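Side-chain contacts in extracellular invertase (PDB 5XH8), which probably splits sucrose as a family 32 beta-fructofuranosidase and, with high transfructosylation activity, passes fructosyl units on to make fructooligosaccharides such as 1-kestose: residues A[11-14]-A[15-18]; A[504-507]-A[508-511]; A[20-23]-A[24-27]; A[476-479]-A[480-483]. All blocks are in the same frame, centred on the assembly; numbering follows the deposited sequence.

Contact 1: residues A[11-14]-A[15-18]; sequences PPNL and STLP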
ATOM      1  N   PRO A  11      51.346  -2.855 -14.767  1.00 27.82           N
ATOM      2  CA  PRO A  11      50.016  -3.475 -14.791  1.00 29.63           C
ATOM      3  C   PRO A  11      49.558  -3.858 -16.195  1.00 29.12           C
ATOM      4  O   PRO A  11      49.910  -3.160 -17.148  1.00 26.86           O
ATOM      5  CB  PRO A  11      49.096  -2.359 -14.264  1.00 29.88           C
ATOM      6  CG  PRO A  11      49.798  -1.098 -14.617  1.00 29.48           C
ATOM      7  CD  PRO A  11      51.272  -1.399 -14.532  1.00 27.37           C
ATOM      8  N   PRO A  12      48.730  -4.918 -16.313  1.00 29.08           N
ATOM      9  CA  PRO A  12      48.017  -5.154 -17.550  1.00 27.85           C
ATOM     10  C   PRO A  12      46.804  -4.238 -17.650  1.00 29.22           C
ATOM     11  O   PRO A  12      46.628  -3.306 -16.831  1.00 27.97           O
ATOM     12  CB  PRO A  12      47.552  -6.598 -17.407  1.00 28.77           C
ATOM     13  CG  PRO A  12      47.256  -6.727 -15.941  1.00 29.55           C
ATOM     14  CD  PRO A  12      48.334  -5.895 -15.272  1.00 30.30           C
ATOM     15  N   ASN A  13      45.999  -4.472 -18.684  1.00 29.20           N
ATOM     16  CA  ASN A  13      44.602  -4.056 -18.666  1.00 28.39           C
ATOM     17  C   ASN A  13      43.993  -4.909 -17.560  1.00 26.40           C
ATOM     18  O   ASN A  13      43.879  -6.128 -17.706  1.00 24.35           O
ATOM     19  CB  ASN A  13      43.914  -4.333 -19.999  1.00 30.20           C
ATOM     20  CG  ASN A  13      42.420  -3.929 -20.001  1.00 33.82           C
ATOM     21  OD1 ASN A  13      41.778  -3.715 -18.960  1.00 33.89           O
ATOM     22  ND2 ASN A  13      41.873  -3.839 -21.186  1.00 32.31           N
ATOM     23  N   LEU A  14      43.656  -4.274 -16.438  1.00 26.84           N
ATOM     24  CA  LEU A  14      43.183  -5.041 -15.259  1.00 28.58           C
ATOM     25  C   LEU A  14      41.933  -5.888 -15.510  1.00 28.39           C
ATOM     26  O   LEU A  14      41.749  -6.905 -14.863  1.00 28.15           O
ATOM     27  CB  LEU A  14      42.978  -4.133 -14.049  1.00 29.51           C
ATOM     28  CG  LEU A  14      44.227  -3.363 -13.622  1.00 29.58           C
ATOM     29  CD1 LEU A  14      43.869  -2.425 -12.491  1.00 29.94           C
ATOM     30  CD2 LEU A  14      45.325  -4.316 -13.204  1.00 32.31           C
ATOM     31  N   SER A  15      41.098  -5.493 -16.467  1.00 29.06           N
ATOM     32  CA  SER A  15      39.935  -6.303 -16.827  1.00 31.74           C
ATOM     33  C   SER A  15      40.244  -7.634 -17.480  1.00 32.78           C
ATOM     34  O   SER A  15      39.326  -8.391 -17.677  1.00 30.91           O
ATOM     35  CB  SER A  15      38.983  -5.505 -17.708  1.00 33.24           C
ATOM     36  OG  SER A  15      38.454  -4.460 -16.917  1.00 37.06           O
ATOM     37  N   THR A  16      41.511  -7.924 -17.809  1.00 31.64           N
ATOM     38  CA  THR A  16      41.889  -9.240 -18.339  1.00 31.29           C
ATOM     39  C   THR A  16      42.272 -10.223 -17.263  1.00 31.22           C
ATOM     40  O   THR A  16      42.449 -11.386 -17.570  1.00 30.77           O
ATOM     41  CB  THR A  16      43.080  -9.145 -19.340  1.00 31.05           C
ATOM     42  OG1 THR A  16      44.266  -8.656 -18.677  1.00 29.16           O
ATOM     43  CG2 THR A  16      42.715  -8.219 -20.490  1.00 30.79           C
ATOM     44  N   LEU A  17      42.423  -9.775 -16.012  1.00 30.54           N
ATOM     45  CA  LEU A  17      42.870 -10.677 -14.935  1.00 31.34           C
ATOM     46  C   LEU A  17      41.720 -11.565 -14.428  1.00 30.80           C
ATOM     47  O   LEU A  17      40.562 -11.270 -14.705  1.00 30.88           O
ATOM     48  CB  LEU A  17      43.499  -9.884 -13.788  1.00 31.83           C
ATOM     49  CG  LEU A  17      44.818  -9.167 -14.121  1.00 32.75           C
ATOM     50  CD1 LEU A  17      45.180  -8.168 -13.038  1.00 33.62           C
ATOM     51  CD2 LEU A  17      45.946 -10.175 -14.293  1.00 33.40           C
ATOM     52  N   PRO A  18      42.039 -12.665 -13.716  1.00 29.99           N
ATOM     53  CA  PRO A  18      40.990 -13.507 -13.162  1.00 31.41           C
ATOM     54  C   PRO A  18      40.147 -12.811 -12.095  1.00 30.89           C
ATOM     55  O   PRO A  18      40.573 -11.817 -11.484  1.00 28.49           O
ATOM     56  CB  PRO A  18      41.751 -14.675 -12.514  1.00 31.75           C
ATOM     57  CG  PRO A  18      43.096 -14.666 -13.146  1.00 32.07           C
ATOM     58  CD  PRO A  18      43.380 -13.238 -13.484  1.00 31.25           C
TER

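Contact 2: residues A[504-507]-A[508-511]; sequences NTSA and AART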
ATOM      1  N   ASN A 504      48.240  11.906 -12.109  1.00 32.35           N
ATOM      2  CA  ASN A 504      49.362  10.951 -12.123  1.00 32.61           C
ATOM      3  C   ASN A 504      49.270   9.832 -11.075  1.00 33.24           C
ATOM      4  O   ASN A 504      50.231   9.066 -10.918  1.00 31.49           O
ATOM      5  CB  ASN A 504      50.674  11.750 -11.920  1.00 36.07           C
ATOM      6  CG  ASN A 504      51.931  10.977 -12.329  1.00 37.58           C
ATOM      7  OD1 ASN A 504      52.925  10.929 -11.583  1.00 38.60           O
ATOM      8  ND2 ASN A 504      51.904  10.392 -13.511  1.00 35.37           N
ATOM      9  N   THR A 505      48.120   9.717 -10.374  1.00 32.43           N
ATOM     10  CA  THR A 505      47.973   8.840  -9.197  1.00 28.35           C
ATOM     11  C   THR A 505      48.156   7.373  -9.547  1.00 28.06           C
ATOM     12  O   THR A 505      48.835   6.649  -8.818  1.00 26.66           O
ATOM     13  CB  THR A 505      46.583   9.026  -8.514  1.00 29.89           C
ATOM     14  OG1 THR A 505      46.505  10.316  -7.908  1.00 28.37           O
ATOM     15  CG2 THR A 505      46.312   7.969  -7.448  1.00 29.34           C
ATOM     16  N   SER A 506      47.545   6.949 -10.654  1.00 29.21           N
ATOM     17  CA  SER A 506      47.411   5.532 -10.994  1.00 28.21           C
ATOM     18  C   SER A 506      47.955   5.150 -12.369  1.00 28.56           C
ATOM     19  O   SER A 506      47.372   5.513 -13.383  1.00 28.75           O
ATOM     20  CB  SER A 506      45.948   5.113 -10.948  1.00 28.34           C
ATOM     21  OG  SER A 506      45.856   3.713 -11.127  1.00 27.12           O
ATOM     22  N   ALA A 507      49.026   4.356 -12.384  1.00 29.96           N
ATOM     23  CA  ALA A 507      49.533   3.746 -13.626  1.00 33.11           C
ATOM     24  C   ALA A 507      48.525   2.768 -14.242  1.00 33.33           C
ATOM     25  O   ALA A 507      48.548   2.540 -15.449  1.00 32.48           O
ATOM     26  CB  ALA A 507      50.859   3.047 -13.376  1.00 32.95           C
ATOM     27  N   ALA A 508      47.638   2.200 -13.418  1.00 31.98           N
ATOM     28  CA  ALA A 508      46.540   1.360 -13.930  1.00 31.61           C
ATOM     29  C   ALA A 508      45.499   2.129 -14.731  1.00 29.70           C
ATOM     30  O   ALA A 508      44.909   1.582 -15.666  1.00 28.83           O
ATOM     31  CB  ALA A 508      45.878   0.599 -12.793  1.00 33.58           C
ATOM     32  N   ALA A 509      45.294   3.404 -14.410  1.00 32.20           N
ATOM     33  CA  ALA A 509      44.385   4.270 -15.197  1.00 33.92           C
ATOM     34  C   ALA A 509      44.798   4.460 -16.657  1.00 36.55           C
ATOM     35  O   ALA A 509      43.971   4.844 -17.483  1.00 35.32           O
ATOM     36  CB  ALA A 509      44.232   5.629 -14.533  1.00 35.40           C
ATOM     37  N   ARG A 510      46.070   4.203 -16.963  1.00 36.90           N
ATOM     38  CA  ARG A 510      46.610   4.308 -18.317  1.00 38.57           C
ATOM     39  C   ARG A 510      46.352   3.045 -19.120  1.00 37.54           C
ATOM     40  O   ARG A 510      46.379   3.094 -20.333  1.00 38.06           O
ATOM     41  CB  ARG A 510      48.138   4.589 -18.264  1.00 42.42           C
ATOM     42  CG  ARG A 510      48.501   5.866 -17.501  1.00 45.26           C
ATOM     43  CD  ARG A 510      49.972   5.990 -17.096  1.00 48.10           C
ATOM     44  NE  ARG A 510      50.062   6.866 -15.921  1.00 52.53           N
ATOM     45  CZ  ARG A 510      51.040   6.880 -15.007  1.00 53.83           C
ATOM     46  NH1 ARG A 510      52.098   6.077 -15.092  1.00 52.64           N
ATOM     47  NH2 ARG A 510      50.945   7.705 -13.967  1.00 53.05           N
ATOM     48  N   THR A 511      46.145   1.907 -18.450  1.00 34.81           N
ATOM     49  CA  THR A 511      45.920   0.616 -19.113  1.00 32.98           C
ATOM     50  C   THR A 511      44.488   0.108 -19.046  1.00 31.57           C
ATOM     51  O   THR A 511      44.140  -0.830 -19.735  1.00 29.30           O
ATOM     52  CB  THR A 511      46.785  -0.472 -18.465  1.00 33.67           C
ATOM     53  OG1 THR A 511      46.354  -0.712 -17.109  1.00 33.46           O
ATOM     54  CG2 THR A 511      48.241  -0.041 -18.454  1.00 33.84           C
TER

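Contact 3: residues A[20-23]-A[24-27]; sequences GSLF and ETWR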
ATOM      1  N   GLY A  20      38.581 -12.003  -8.692  1.00 28.59           N
ATOM      2  CA  GLY A  20      39.146 -12.069  -7.340  1.00 27.73           C
ATOM      3  C   GLY A  20      40.630 -11.785  -7.216  1.00 28.00           C
ATOM      4  O   GLY A  20      41.112 -11.653  -6.103  1.00 27.25           O
ATOM      5  N   SER A  21      41.358 -11.647  -8.342  1.00 28.16           N
ATOM      6  CA  SER A  21      42.815 -11.555  -8.310  1.00 26.53           C
ATOM      7  C   SER A  21      43.278 -10.227  -7.727  1.00 25.51           C
ATOM      8  O   SER A  21      44.364 -10.158  -7.170  1.00 26.71           O
ATOM      9  CB  SER A  21      43.410 -11.787  -9.720  1.00 27.69           C
ATOM     10  OG  SER A  21      43.026 -10.755 -10.615  1.00 25.96           O
ATOM     11  N   LEU A  22      42.444  -9.186  -7.811  1.00 26.35           N
ATOM     12  CA  LEU A  22      42.762  -7.885  -7.234  1.00 24.29           C
ATOM     13  C   LEU A  22      41.997  -7.570  -5.924  1.00 25.04           C
ATOM     14  O   LEU A  22      41.846  -6.408  -5.560  1.00 25.12           O
ATOM     15  CB  LEU A  22      42.524  -6.793  -8.262  1.00 26.36           C
ATOM     16  CG  LEU A  22      43.265  -6.884  -9.614  1.00 27.32           C
ATOM     17  CD1 LEU A  22      42.853  -5.724 -10.488  1.00 26.44           C
ATOM     18  CD2 LEU A  22      44.782  -6.882  -9.424  1.00 27.02           C
ATOM     19  N   PHE A  23      41.589  -8.590  -5.183  1.00 26.30           N
ATOM     20  CA  PHE A  23      40.820  -8.377  -3.949  1.00 26.31           C
ATOM     21  C   PHE A  23      41.564  -7.494  -2.940  1.00 27.63           C
ATOM     22  O   PHE A  23      41.003  -6.517  -2.436  1.00 24.63           O
ATOM     23  CB  PHE A  23      40.432  -9.718  -3.319  1.00 26.54           C
ATOM     24  CG  PHE A  23      39.561  -9.583  -2.109  1.00 25.82           C
ATOM     25  CD1 PHE A  23      38.191  -9.366  -2.240  1.00 26.06           C
ATOM     26  CD2 PHE A  23      40.103  -9.676  -0.833  1.00 26.97           C
ATOM     27  CE1 PHE A  23      37.373  -9.233  -1.102  1.00 26.76           C
ATOM     28  CE2 PHE A  23      39.295  -9.530   0.303  1.00 28.57           C
ATOM     29  CZ  PHE A  23      37.924  -9.314   0.156  1.00 27.26           C
ATOM     30  N   GLU A  24      42.840  -7.791  -2.689  1.00 28.08           N
ATOM     31  CA  GLU A  24      43.621  -7.029  -1.709  1.00 27.76           C
ATOM     32  C   GLU A  24      44.265  -5.754  -2.224  1.00 27.78           C
ATOM     33  O   GLU A  24      44.705  -4.929  -1.419  1.00 29.26           O
ATOM     34  CB  GLU A  24      44.689  -7.925  -1.042  1.00 29.30           C
ATOM     35  CG  GLU A  24      44.139  -9.108  -0.239  1.00 32.17           C
ATOM     36  CD  GLU A  24      43.298  -8.727   1.013  1.00 37.06           C
ATOM     37  OE1 GLU A  24      43.202  -7.531   1.372  1.00 38.54           O
ATOM     38  OE2 GLU A  24      42.701  -9.639   1.649  1.00 38.07           O
ATOM     39  N   THR A  25      44.281  -5.554  -3.542  1.00 26.74           N
ATOM     40  CA  THR A  25      45.121  -4.544  -4.177  1.00 25.21           C
ATOM     41  C   THR A  25      44.962  -3.175  -3.577  1.00 26.83           C
ATOM     42  O   THR A  25      45.964  -2.533  -3.184  1.00 26.28           O
ATOM     43  CB  THR A  25      44.824  -4.471  -5.689  1.00 26.10           C
ATOM     44  OG1 THR A  25      45.001  -5.770  -6.256  1.00 23.29           O
ATOM     45  CG2 THR A  25      45.753  -3.477  -6.409  1.00 27.84           C
ATOM     46  N   TRP A  26      43.700  -2.737  -3.502  1.00 24.52           N
ATOM     47  CA  TRP A  26      43.347  -1.381  -3.087  1.00 24.98           C
ATOM     48  C   TRP A  26      42.490  -1.340  -1.803  1.00 23.95           C
ATOM     49  O   TRP A  26      41.985  -0.280  -1.404  1.00 26.19           O
ATOM     50  CB  TRP A  26      42.622  -0.708  -4.244  1.00 24.83           C
ATOM     51  CG  TRP A  26      43.532  -0.368  -5.418  1.00 26.69           C
ATOM     52  CD1 TRP A  26      44.795   0.187  -5.361  1.00 27.00           C
ATOM     53  CD2 TRP A  26      43.228  -0.518  -6.818  1.00 27.42           C
ATOM     54  NE1 TRP A  26      45.287   0.381  -6.634  1.00 27.16           N
ATOM     55  CE2 TRP A  26      44.356  -0.050  -7.545  1.00 26.83           C
ATOM     56  CE3 TRP A  26      42.113  -1.002  -7.530  1.00 26.56           C
ATOM     57  CZ2 TRP A  26      44.396  -0.048  -8.934  1.00 26.90           C
ATOM     58  CZ3 TRP A  26      42.154  -0.999  -8.925  1.00 28.24           C
ATOM     59  CH2 TRP A  26      43.291  -0.512  -9.612  1.00 27.77           C
ATOM     60  N   ARG A  27      42.384  -2.488  -1.155  1.00 24.24           N
ATOM     61  CA  ARG A  27      41.478  -2.702  -0.040  1.00 24.78           C
ATOM     62  C   ARG A  27      41.961  -2.027   1.247  1.00 24.91           C
ATOM     63  O   ARG A  27      43.084  -2.248   1.696  1.00 23.63           O
ATOM     64  CB  ARG A  27      41.298  -4.199   0.192  1.00 24.60           C
ATOM     65  CG  ARG A  27      40.145  -4.571   1.116  1.00 25.00           C
ATOM     66  CD  ARG A  27      39.879  -6.068   1.104  1.00 23.57           C
ATOM     67  NE  ARG A  27      38.855  -6.410   2.084  1.00 23.63           N
ATOM     68  CZ  ARG A  27      37.533  -6.283   1.927  1.00 22.85           C
ATOM     69  NH1 ARG A  27      36.995  -5.852   0.789  1.00 23.02           N
ATOM     70  NH2 ARG A  27      36.729  -6.604   2.934  1.00 23.50           N
TER
HETATM   71  O   HOH W   1      44.677  -9.443  -4.299  1.00 30.06           O
HETATM   72  O   HOH W   2      41.409  -3.887  -4.286  1.00 29.57           O

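Contact 4: residues A[476-479]-A[480-483]; sequences GFQI and LSSE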
ATOM      1  N   GLY A 476      51.219  22.197  -0.431  1.00 39.59           N
ATOM      2  CA  GLY A 476      50.750  21.036   0.278  1.00 40.29           C
ATOM      3  C   GLY A 476      51.761  19.914   0.273  1.00 42.41           C
ATOM      4  O   GLY A 476      52.937  20.135   0.571  1.00 43.04           O
ATOM      5  N   PHE A 477      51.302  18.706  -0.049  1.00 38.85           N
ATOM      6  CA  PHE A 477      52.169  17.541  -0.089  1.00 37.66           C
ATOM      7  C   PHE A 477      51.927  16.712  -1.326  1.00 38.56           C
ATOM      8  O   PHE A 477      50.846  16.717  -1.901  1.00 39.92           O
ATOM      9  CB  PHE A 477      51.983  16.666   1.140  1.00 37.77           C
ATOM     10  CG  PHE A 477      52.245  17.369   2.433  1.00 40.03           C
ATOM     11  CD1 PHE A 477      53.523  17.386   2.987  1.00 40.20           C
ATOM     12  CD2 PHE A 477      51.209  18.011   3.112  1.00 39.73           C
ATOM     13  CE1 PHE A 477      53.763  18.045   4.179  1.00 39.96           C
ATOM     14  CE2 PHE A 477      51.448  18.666   4.308  1.00 39.37           C
ATOM     15  CZ  PHE A 477      52.725  18.687   4.839  1.00 40.86           C
ATOM     16  N   GLN A 478      52.974  16.005  -1.723  1.00 38.65           N
ATOM     17  CA  GLN A 478      52.910  15.017  -2.762  1.00 39.15           C
ATOM     18  C   GLN A 478      53.033  13.678  -2.042  1.00 36.82           C
ATOM     19  O   GLN A 478      53.942  13.492  -1.242  1.00 37.65           O
ATOM     20  CB  GLN A 478      54.048  15.225  -3.758  1.00 40.52           C
ATOM     21  CG  GLN A 478      53.858  14.462  -5.040  1.00 42.64           C
ATOM     22  CD  GLN A 478      55.031  14.618  -5.997  1.00 43.82           C
ATOM     23  OE1 GLN A 478      56.076  13.993  -5.832  1.00 46.92           O
ATOM     24  NE2 GLN A 478      54.845  15.431  -7.012  1.00 44.63           N
ATOM     25  N   ILE A 479      52.105  12.763  -2.299  1.00 33.65           N
ATOM     26  CA  ILE A 479      52.069  11.472  -1.599  1.00 32.20           C
ATOM     27  C   ILE A 479      51.965  10.339  -2.588  1.00 30.07           C
ATOM     28  O   ILE A 479      51.691  10.568  -3.764  1.00 33.26           O
ATOM     29  CB  ILE A 479      50.893  11.388  -0.588  1.00 32.20           C
ATOM     30  CG1 ILE A 479      49.529  11.512  -1.305  1.00 32.52           C
ATOM     31  CG2 ILE A 479      51.045  12.465   0.477  1.00 31.45           C
ATOM     32  CD1 ILE A 479      48.334  11.274  -0.395  1.00 31.91           C
ATOM     33  N   LEU A 480      52.160   9.119  -2.095  1.00 30.66           N
ATOM     34  CA  LEU A 480      52.046   7.919  -2.918  1.00 34.17           C
ATOM     35  C   LEU A 480      52.884   8.058  -4.222  1.00 34.94           C
ATOM     36  O   LEU A 480      52.393   7.815  -5.332  1.00 30.99           O
ATOM     37  CB  LEU A 480      50.562   7.618  -3.213  1.00 33.51           C
ATOM     38  CG  LEU A 480      49.668   7.358  -1.987  1.00 33.28           C
ATOM     39  CD1 LEU A 480      48.175   7.430  -2.349  1.00 33.26           C
ATOM     40  CD2 LEU A 480      50.026   6.026  -1.351  1.00 32.05           C
ATOM     41  N   SER A 481      54.135   8.476  -4.039  1.00 34.94           N
ATOM     42  CA  SER A 481      55.044   8.858  -5.137  1.00 37.59           C
ATOM     43  C   SER A 481      56.108   7.838  -5.409  1.00 33.27           C
ATOM     44  O   SER A 481      56.662   7.227  -4.497  1.00 31.99           O
ATOM     45  CB  SER A 481      55.776  10.160  -4.825  1.00 40.23           C
ATOM     46  OG  SER A 481      54.879  11.232  -4.916  1.00 49.85           O
ATOM     47  N   SER A 482      56.391   7.687  -6.691  1.00 37.07           N
ATOM     48  CA  SER A 482      57.533   6.932  -7.186  1.00 36.12           C
ATOM     49  C   SER A 482      57.828   7.525  -8.566  1.00 38.14           C
ATOM     50  O   SER A 482      57.246   8.561  -8.934  1.00 34.83           O
ATOM     51  CB  SER A 482      57.189   5.444  -7.259  1.00 36.33           C
ATOM     52  OG  SER A 482      56.138   5.206  -8.183  1.00 34.00           O
ATOM     53  N   GLU A 483      58.695   6.894  -9.347  1.00 39.45           N
ATOM     54  CA  GLU A 483      59.001   7.444 -10.667  1.00 44.13           C
ATOM     55  C   GLU A 483      57.772   7.413 -11.605  1.00 43.46           C
ATOM     56  O   GLU A 483      57.635   8.274 -12.464  1.00 43.68           O
ATOM     57  CB  GLU A 483      60.216   6.748 -11.306  1.00 48.65           C
ATOM     58  CG  GLU A 483      59.928   5.529 -12.174  1.00 55.77           C
ATOM     59  CD  GLU A 483      61.110   5.136 -13.074  1.00 61.22           C
ATOM     60  OE1 GLU A 483      61.314   5.759 -14.146  1.00 59.10           O
ATOM     61  OE2 GLU A 483      61.825   4.181 -12.711  1.00 63.44           O
TER

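Contact 1: residues A[11-14]-A[15-18]
P12 meets the far end of this turn through its ring: CG rests against CD1 of L17 at 3.8 Å, and the two side chains cross at about a right angle. The backbone O of P12 accepts a hydrogen bond from the hydroxyl of T511.

N13 comes next and does most of the polar work. With CG anti to its backbone N (chi1 179°), the amide swings forward along the chain, and OD1 takes the N-H of S15 at 3.1 Å in an Asx turn; the donor stands above the plane of the amide rather than in it. The main-chain O of N13 is gripped twice by T16. OG1 of T16 donates to it at 2.7 Å, almost in line with the C=O, while N of T16 reaches the same N13 O at 3.0 Å from well above the carbonyl plane. The threonine hydroxyl can do this because it sits between its own backbone N and carbonyl carbon (chi1 63°).

L14 opens the short 3-10 turn. Its O accepts from N of L17 at 3.2 Å, and on the apolar side its CD2 lies 3.9 Å from CD1 of L17, the two leucines side by side and pointing the same way. Beyond them L14 packs on W26, W568 and A508.

Chemically the turn has two characters. N13 OD1 occupies the N-H of S15 at the start of the 3-10 turn, while N13 O accepts the turn's own bond from T16 N and a second from the T16 hydroxyl; P12, L14 and L17 gather their carbons together, and L14 carries that apolar patch into the protein.

Contact 2: residues A[504-507]-A[508-511]
The backbone N of A509 lies within bonding range of two oxygens of S506: the main-chain O at 3.1 Å and the hydroxyl OG at 3.3 Å, both weak bonds because neither is well aligned with the N-H. The hydroxyl gets there with OG anti to the backbone N of S506 (chi1 -173°), and its stronger partner is the carbonyl of R566 in another loop. One residue on, N of R510 makes a further weak bond to O of A507 at 3.3 Å; 508-510 have helical backbone angles without the regular bonds of a helix. N of T511 then bonds to O of A508 at 3.1 Å.

The side chain of R510 runs back over this turn, extended from CG to NE, and lays one face of its guanidinium on A507. CA of A507 sits over the centre of the group, 3.6 Å from its plane, and CB of A507 is 3.7 Å from NH1. The amide of N504 lies nearly parallel to the guanidinium, but the two do not bond: NH2 of R510 goes to O of H484, and OD1 of N504 to the hydroxyl of S486.

The bonds at A509 and R510 are thus weak, and several side chains bond outward, so the surrounding loops probably share in fixing the turn's shape, with the arginine's flat face shielding the alanine backbone.

Contact 3: residues A[20-23]-A[24-27]
F23 and R27 are brought together by matching first torsions: each has CG anti to its backbone N (chi1 -176° in F23, -167° in R27), and the arginine then runs straight from CG to NE toward the far end of the ring, at CE2 and CZ. The guanidinium presents a face, with CZ of F23 over its centre and 3.5 Å from CZ of R27, the two planes 21° apart. E24 approaches the same ring differently, its bent chain placing OE2 at the ring edge, 3.6 Å from CD2 of F23, the carboxylate standing nearly perpendicular to the ring.

A type I turn from G20 to F23 precedes this, and the chain coils on: N of T25 bonds to O of L22 at 3.3 Å. OG1 of T25 touches CB of L22 at 3.3 Å before meeting the hydroxyl of Y7. Water 1 bridges O of S21 and N of E24; water 2 does so between O of L22 and N of W26, each spanning a place where the coil lacks a direct bond.

Around the contact, L22 and W26 lie on helix 361-364, and W366, at the start of strand 366-385, meets F23 edge-to-face and R27 in a cation-pi contact. R27 also reaches O of P34 and the terminal carboxylate of Y605, tying this N-terminal loop to the chain's other end.

Contact 4: residues A[476-479]-A[480-483]
I479, L480 and S481 form the bulged end of strand 474-481: L480 and S481 both stand opposite N574 of the neighbouring strand, a G1 beta bulge. L480 takes the left-handed backbone conformation of the first bulge position (phi 50°, psi 49°), one more often held by glycine, and the chain turns a corner there. The extra residue upsets the usual alternation, so Q478 and S481, three apart, come out on the same side of the strand.

Their side chains meet there. Q478 has CG anti to its backbone N (chi1 -166°) and stays extended beyond it, which carries the amide along the strand until OE1 receives the hydroxyl proton of S481, OG to OE1 3.1 Å. The hydroxyl approaches from beside the amide carbonyl and above its plane, and OG also lies 3.4 Å from CG of Q478, so it is set against the aliphatic part of the chain as well. On the other side of the corner the contact is apolar and looser, with CG1 of I479 4.2 Å from CG of L480.

In the sheet, strand 474-481 runs between 574-580 and 487-492, pairing antiparallel with both and making a hairpin with the latter. Q478 and S481 lean on S486 in the hairpin loop. I479 packs on V546 of strand 534-547 in the other sheet of the C-terminal beta-sandwich, while L480 turns to V565 and K454 in loops.

Contacts 1, 2 and 3 gather on one side of the molecule. Contacts 1 and 3 belong to the N-terminal loop before strand 37-47, and contact 2 is a loop of the C-terminal domain that receives it: CD1 of L14 packs 3.5 Å from CH2 of W26 and 3.6 Å from CB of A508, joining all three. Contact 4 is the buried one, at the bulged end of an inner strand in the same domain as contact 2, with nearest atoms about 5 Å apart. Contact 1 lies at the surface, 2 and 3 partly buried. Backbone carbonyls and an Asx-turn amide govern contact 1, a guanidinium face laid on backbone contact 2 and against the F23 ring contact 3, and a single side-chain bond contact 4.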